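Local coordinates for agglutinin alpha chain (Artocarpus integer, PDB 4R6R), which binds D-galactose and the T-antigen disaccharide Gal-beta1,3-GalNAc as a plant lectin, and selectively recognises human IgA1, at residues 4-16 / 28-40. Numbering follows the deposited sequence.
Sequences FDDGAFTGIREIN and FQVVYDLNGSPYV. With EDO (1,2-ethanediol), chain N; EDO (1,2-ethanediol), chain K.
Phe-9 lies flat on Tyr-32 in an offset stack, ring centroids 4.2 Å apart and planes 18° from parallel. Phe-9 CD2 sits over the centre of the tyrosine ring, whose opposite face is covered by Val-30 CG1, so the ring is held on both sides within the closely packed part. Beyond the stack, Phe-9 CE1 reaches over the face of Tyr-39, 3.5 Å from its CD1. At the edge of its own ring, Tyr-32 OH donates to the anti lone pair of Asp-6 OD2 (2.7 Å), while the other carboxylate oxygen of Asp-6 takes a bond from His-44. One water links Asp-6 OD2 to the backbone N of Val-30.

Next to this cluster, strands 11-19 and 25-34 pair antiparallel, with a classic bulge where Val-31 O accepts from both Arg-13 N and Glu-14 N. Asn-16 ND2 bridges Gln-29 OE1 (2.8 Å) and Glu-14 OE2; Lys-55 and Ser-57 also hold that glutamate.

Gly-36, Ser-37 and Pro-38 form the solvent side, whereas Asp-33 and Thr-10 are buried. The extended Arg-13 chain brings NE (2.8 Å) and NH1 (2.9 Å) side-on to a single oxygen, Asp-33 OD1, with Pro-38 CG over one guanidinium face. Asp-33 OD2 instead accepts from Gly-36 N, an Asx motif leading into the type I' turn Leu-34 to Ser-37. Thr-10 OG1 receives Asn-35 N almost straight (177°). Through Asp-6, Phe-9 and Thr-10, the chain leaving strand 2-5, part of another sheet, is tied to the four-stranded sheet containing this hairpin, as in jacalin's beta-prism fold.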
loop_
_atom_site.group_PDB
_atom_site.type_symbol
_atom_site.label_atom_id
_atom_site.label_comp_id
_atom_site.label_asym_id
_atom_site.label_seq_id
_atom_site.Cartn_x
_atom_site.Cartn_y
_atom_site.Cartn_z
ATOM N N PHE A 4 -13.239 21.039 0.947
ATOM C CA PHE A 4 -13.851 19.838 0.404
ATOM C C PHE A 4 -12.813 18.723 0.482
ATOM O O PHE A 4 -11.607 18.954 0.569
ATOM C CB PHE A 4 -14.305 19.987 -1.031
ATOM C CG PHE A 4 -13.177 20.033 -2.042
ATOM C CD1 PHE A 4 -12.664 21.248 -2.477
ATOM C CD2 PHE A 4 -12.693 18.843 -2.683
ATOM C CE1 PHE A 4 -11.655 21.342 -3.431
ATOM C CE2 PHE A 4 -11.696 18.943 -3.661
ATOM C CZ PHE A 4 -11.181 20.157 -4.059
ATOM N N ASP A 5 -13.342 17.513 0.557
ATOM C CA ASP A 5 -12.459 16.311 0.606
ATOM C C ASP A 5 -13.230 15.170 0.017
ATOM O O ASP A 5 -14.187 14.659 0.647
ATOM C CB ASP A 5 -12.088 16.038 2.061
ATOM C CG ASP A 5 -11.121 14.865 2.232
ATOM O OD1 ASP A 5 -10.799 14.194 1.250
ATOM O OD2 ASP A 5 -10.633 14.634 3.373
ATOM N N ASP A 6 -12.908 14.798 -1.227
ATOM C CA ASP A 6 -13.666 13.752 -1.890
ATOM C C ASP A 6 -13.408 12.374 -1.316
ATOM O O ASP A 6 -14.355 11.573 -1.331
ATOM C CB ASP A 6 -13.408 13.686 -3.387
ATOM C CG ASP A 6 -13.980 14.859 -4.137
ATOM O OD1 ASP A 6 -14.946 15.573 -3.652
ATOM O OD2 ASP A 6 -13.533 15.113 -5.238
ATOM N N GLY A 7 -12.238 12.189 -0.735
ATOM C CA GLY A 7 -11.764 10.881 -0.231
ATOM C C GLY A 7 -10.989 10.183 -1.305
ATOM O O GLY A 7 -10.637 10.750 -2.326
ATOM N N ALA A 8 -10.701 8.907 -1.035
ATOM C CA ALA A 8 -9.974 8.065 -1.983
ATOM C C ALA A 8 -10.838 7.034 -2.747
ATOM O O ALA A 8 -11.773 6.473 -2.157
ATOM C CB ALA A 8 -8.866 7.336 -1.206
ATOM N N PHE A 9 -10.460 6.740 -3.999
ATOM C CA PHE A 9 -11.284 5.915 -4.890
ATOM C C PHE A 9 -10.355 4.959 -5.595
ATOM O O PHE A 9 -9.198 4.734 -5.152
ATOM C CB PHE A 9 -12.118 6.824 -5.845
ATOM C CG PHE A 9 -13.060 7.653 -5.088
ATOM C CD1 PHE A 9 -14.317 7.152 -4.741
ATOM C CD2 PHE A 9 -12.675 8.906 -4.660
ATOM C CE1 PHE A 9 -15.153 7.916 -3.970
ATOM C CE2 PHE A 9 -13.500 9.664 -3.874
ATOM C CZ PHE A 9 -14.755 9.173 -3.516
ATOM N N THR A 10 -10.813 4.340 -6.706
ATOM C CA THR A 10 -10.084 3.291 -7.512
ATOM C C THR A 10 -9.362 3.962 -8.662
ATOM O O THR A 10 -8.508 3.344 -9.282
ATOM C CB THR A 10 -11.120 2.247 -8.108
ATOM O OG1 THR A 10 -11.935 1.803 -7.042
ATOM C CG2 THR A 10 -10.400 1.043 -8.830
ATOM N N GLY A 11 -9.707 5.211 -9.059
ATOM C CA GLY A 11 -9.109 5.821 -10.223
ATOM C C GLY A 11 -9.941 7.019 -10.629
ATOM O O GLY A 11 -10.807 7.432 -9.816
ATOM N N ILE A 12 -9.617 7.584 -11.776
ATOM C CA ILE A 12 -10.252 8.837 -12.252
ATOM C C ILE A 12 -10.808 8.617 -13.638
ATOM O O ILE A 12 -10.142 8.129 -14.564
ATOM C CB ILE A 12 -9.282 10.039 -12.252
ATOM C CG1 ILE A 12 -8.905 10.332 -10.785
ATOM C CG2 ILE A 12 -9.927 11.261 -12.886
ATOM C CD1 ILE A 12 -7.724 11.290 -10.684
ATOM N N ARG A 13 -12.102 8.910 -13.803
ATOM C CA ARG A 13 -12.740 8.837 -15.119
ATOM C C ARG A 13 -12.852 10.183 -15.824
ATOM O O ARG A 13 -12.708 10.231 -17.034
ATOM C CB ARG A 13 -14.149 8.200 -15.020
ATOM C CG ARG A 13 -14.011 6.694 -14.741
ATOM C CD ARG A 13 -15.406 6.146 -14.306
ATOM N NE ARG A 13 -15.387 4.655 -14.189
ATOM C CZ ARG A 13 -15.564 3.816 -15.211
ATOM N NH1 ARG A 13 -15.537 2.503 -14.968
ATOM N NH2 ARG A 13 -15.848 4.297 -16.435
ATOM N N GLU A 14 -13.154 11.254 -15.121
ATOM C CA GLU A 14 -13.360 12.552 -15.758
ATOM C C GLU A 14 -13.151 13.636 -14.731
ATOM O O GLU A 14 -13.445 13.486 -13.508
ATOM C CB GLU A 14 -14.816 12.584 -16.250
ATOM C CG GLU A 14 -15.212 13.853 -16.980
ATOM C CD GLU A 14 -16.643 13.700 -17.499
ATOM O OE1 GLU A 14 -16.813 13.040 -18.563
ATOM O OE2 GLU A 14 -17.596 14.218 -16.891
ATOM N N ILE A 15 -12.604 14.760 -15.214
ATOM C CA ILE A 15 -12.478 15.951 -14.331
ATOM C C ILE A 15 -13.247 17.074 -15.035
ATOM O O ILE A 15 -13.066 17.303 -16.259
ATOM C CB ILE A 15 -11.021 16.342 -14.203
ATOM C CG1 ILE A 15 -10.284 15.266 -13.370
ATOM C CG2 ILE A 15 -10.919 17.599 -13.401
ATOM C CD1 ILE A 15 -8.773 15.448 -13.252
ATOM N N ASN A 16 -14.123 17.702 -14.285
ATOM C CA ASN A 16 -14.869 18.863 -14.778
ATOM C C ASN A 16 -14.466 20.092 -13.947
ATOM O O ASN A 16 -14.744 20.162 -12.762
ATOM C CB ASN A 16 -16.350 18.608 -14.629
ATOM C CG ASN A 16 -16.831 17.525 -15.541
ATOM O OD1 ASN A 16 -16.980 17.722 -16.736
ATOM N ND2 ASN A 16 -17.087 16.390 -14.970
ATOM N N PHE A 28 -14.490 22.868 -9.335
ATOM C CA PHE A 28 -13.722 21.606 -9.541
ATOM C C PHE A 28 -14.625 20.472 -9.147
ATOM O O PHE A 28 -15.201 20.462 -8.061
ATOM C CB PHE A 28 -12.465 21.668 -8.656
ATOM C CG PHE A 28 -11.518 20.510 -8.926
ATOM C CD1 PHE A 28 -10.636 20.587 -10.018
ATOM C CD2 PHE A 28 -11.513 19.413 -8.066
ATOM C CE1 PHE A 28 -9.744 19.519 -10.315
ATOM C CE2 PHE A 28 -10.571 18.379 -8.325
ATOM C CZ PHE A 28 -9.736 18.439 -9.424
ATOM N N GLN A 29 -14.690 19.471 -10.019
ATOM C CA GLN A 29 -15.492 18.256 -9.782
ATOM C C GLN A 29 -14.850 17.073 -10.482
ATOM O O GLN A 29 -14.224 17.190 -11.541
ATOM C CB GLN A 29 -16.898 18.506 -10.335
ATOM C CG GLN A 29 -17.937 17.395 -10.082
ATOM C CD GLN A 29 -17.874 16.239 -11.080
ATOM O OE1 GLN A 29 -17.353 16.348 -12.182
ATOM N NE2 GLN A 29 -18.466 15.094 -10.677
ATOM N N VAL A 30 -14.964 15.887 -9.868
ATOM C CA VAL A 30 -14.352 14.709 -10.443
ATOM C C VAL A 30 -15.306 13.535 -10.443
ATOM O O VAL A 30 -16.011 13.289 -9.444
ATOM C CB VAL A 30 -13.101 14.322 -9.628
ATOM C CG1 VAL A 30 -12.346 13.111 -10.203
ATOM C CG2 VAL A 30 -12.105 15.512 -9.510
ATOM N N VAL A 31 -15.343 12.862 -11.595
ATOM C CA VAL A 31 -15.973 11.526 -11.642
ATOM C C VAL A 31 -14.865 10.483 -11.441
ATOM O O VAL A 31 -13.972 10.377 -12.332
ATOM C CB VAL A 31 -16.708 11.256 -12.968
ATOM C CG1 VAL A 31 -17.365 9.848 -12.908
ATOM C CG2 VAL A 31 -17.758 12.362 -13.208
ATOM N N TYR A 32 -14.864 9.834 -10.288
ATOM C CA TYR A 32 -13.863 8.803 -10.031
ATOM C C TYR A 32 -14.358 7.500 -10.586
ATOM O O TYR A 32 -15.550 7.335 -10.938
ATOM C CB TYR A 32 -13.681 8.697 -8.492
ATOM C CG TYR A 32 -13.193 9.966 -7.849
ATOM C CD1 TYR A 32 -11.809 10.269 -7.885
ATOM C CD2 TYR A 32 -14.082 10.923 -7.298
ATOM C CE1 TYR A 32 -11.342 11.448 -7.269
ATOM C CE2 TYR A 32 -13.600 12.099 -6.691
ATOM C CZ TYR A 32 -12.218 12.338 -6.681
ATOM O OH TYR A 32 -11.624 13.467 -6.188
ATOM N N ASP A 33 -13.461 6.516 -10.555
ATOM C CA ASP A 33 -13.931 5.122 -10.605
ATOM C C ASP A 33 -13.953 4.574 -9.167
ATOM O O ASP A 33 -13.039 4.853 -8.390
ATOM C CB ASP A 33 -12.978 4.252 -11.392
ATOM C CG ASP A 33 -13.538 2.831 -11.559
ATOM O OD1 ASP A 33 -14.560 2.764 -12.263
ATOM O OD2 ASP A 33 -12.962 1.910 -10.904
ATOM N N LEU A 34 -14.968 3.807 -8.852
ATOM C CA LEU A 34 -15.090 3.068 -7.635
ATOM C C LEU A 34 -15.409 1.605 -7.981
ATOM O O LEU A 34 -16.553 1.267 -8.292
ATOM C CB LEU A 34 -16.159 3.694 -6.712
ATOM C CG LEU A 34 -16.272 2.921 -5.362
ATOM C CD1 LEU A 34 -14.988 2.932 -4.498
ATOM C CD2 LEU A 34 -17.500 3.453 -4.622
ATOM N N ASN A 35 -14.360 0.813 -7.879
ATOM C CA ASN A 35 -14.462 -0.639 -8.180
ATOM C C ASN A 35 -15.260 -0.885 -9.444
ATOM O O ASN A 35 -16.153 -1.740 -9.465
ATOM C CB ASN A 35 -15.085 -1.335 -6.983
ATOM C CG ASN A 35 -14.324 -1.071 -5.731
ATOM O OD1 ASN A 35 -14.926 -0.638 -4.682
ATOM N ND2 ASN A 35 -13.018 -1.255 -5.791
ATOM N N GLY A 36 -14.951 -0.105 -10.474
ATOM C CA GLY A 36 -15.515 -0.329 -11.817
ATOM C C GLY A 36 -16.767 0.454 -12.139
ATOM O O GLY A 36 -17.213 0.395 -13.310
ATOM N N SER A 37 -17.339 1.182 -11.171
ATOM C CA SER A 37 -18.517 2.042 -11.361
ATOM C C SER A 37 -18.103 3.483 -11.273
ATOM O O SER A 37 -17.287 3.816 -10.426
ATOM C CB SER A 37 -19.531 1.872 -10.205
ATOM O OG SER A 37 -20.128 0.588 -10.336
ATOM N N PRO A 38 -18.637 4.366 -12.102
ATOM C CA PRO A 38 -18.393 5.820 -11.956
ATOM C C PRO A 38 -18.928 6.311 -10.631
ATOM O O PRO A 38 -20.045 5.930 -10.224
ATOM C CB PRO A 38 -19.133 6.439 -13.157
ATOM C CG PRO A 38 -19.297 5.299 -14.145
ATOM C CD PRO A 38 -19.488 4.092 -13.290
ATOM N N TYR A 39 -18.141 7.084 -9.915
ATOM C CA TYR A 39 -18.567 7.731 -8.686
ATOM C C TYR A 39 -18.577 9.193 -8.964
ATOM O O TYR A 39 -17.522 9.796 -9.250
ATOM C CB TYR A 39 -17.612 7.381 -7.503
ATOM C CG TYR A 39 -17.943 8.039 -6.173
ATOM C CD1 TYR A 39 -17.636 9.396 -5.946
ATOM C CD2 TYR A 39 -18.556 7.289 -5.153
ATOM C CE1 TYR A 39 -17.937 9.990 -4.732
ATOM C CE2 TYR A 39 -18.865 7.893 -3.937
ATOM C CZ TYR A 39 -18.558 9.222 -3.763
ATOM O OH TYR A 39 -18.806 9.826 -2.578
ATOM N N VAL A 40 -19.767 9.782 -8.977
ATOM C CA VAL A 40 -19.871 11.213 -9.341
ATOM C C VAL A 40 -19.591 12.075 -8.103
ATOM O O VAL A 40 -20.392 12.167 -7.164
ATOM C CB VAL A 40 -21.278 11.476 -9.878
ATOM C CG1 VAL A 40 -21.380 12.980 -10.206
ATOM C CG2 VAL A 40 -21.459 10.630 -11.121
HETATM C C1 EDO N . -17.796 17.238 0.337
HETATM O O1 EDO N . -18.059 16.984 -1.054
HETATM C C2 EDO N . -16.343 17.394 0.418
HETATM O O2 EDO N . -15.998 17.034 1.708
HETATM C C1 EDO K . -19.049 0.211 -6.526
HETATM O O1 EDO K . -19.132 -0.501 -7.780
HETATM C C2 EDO K . -18.327 -0.659 -5.497
HETATM O O2 EDO K . -18.733 -2.064 -5.602
HETATM O O HOH W 1 -15.619 16.019 -7.030
HETATM O O HOH W 2 -17.157 12.195 -1.908
#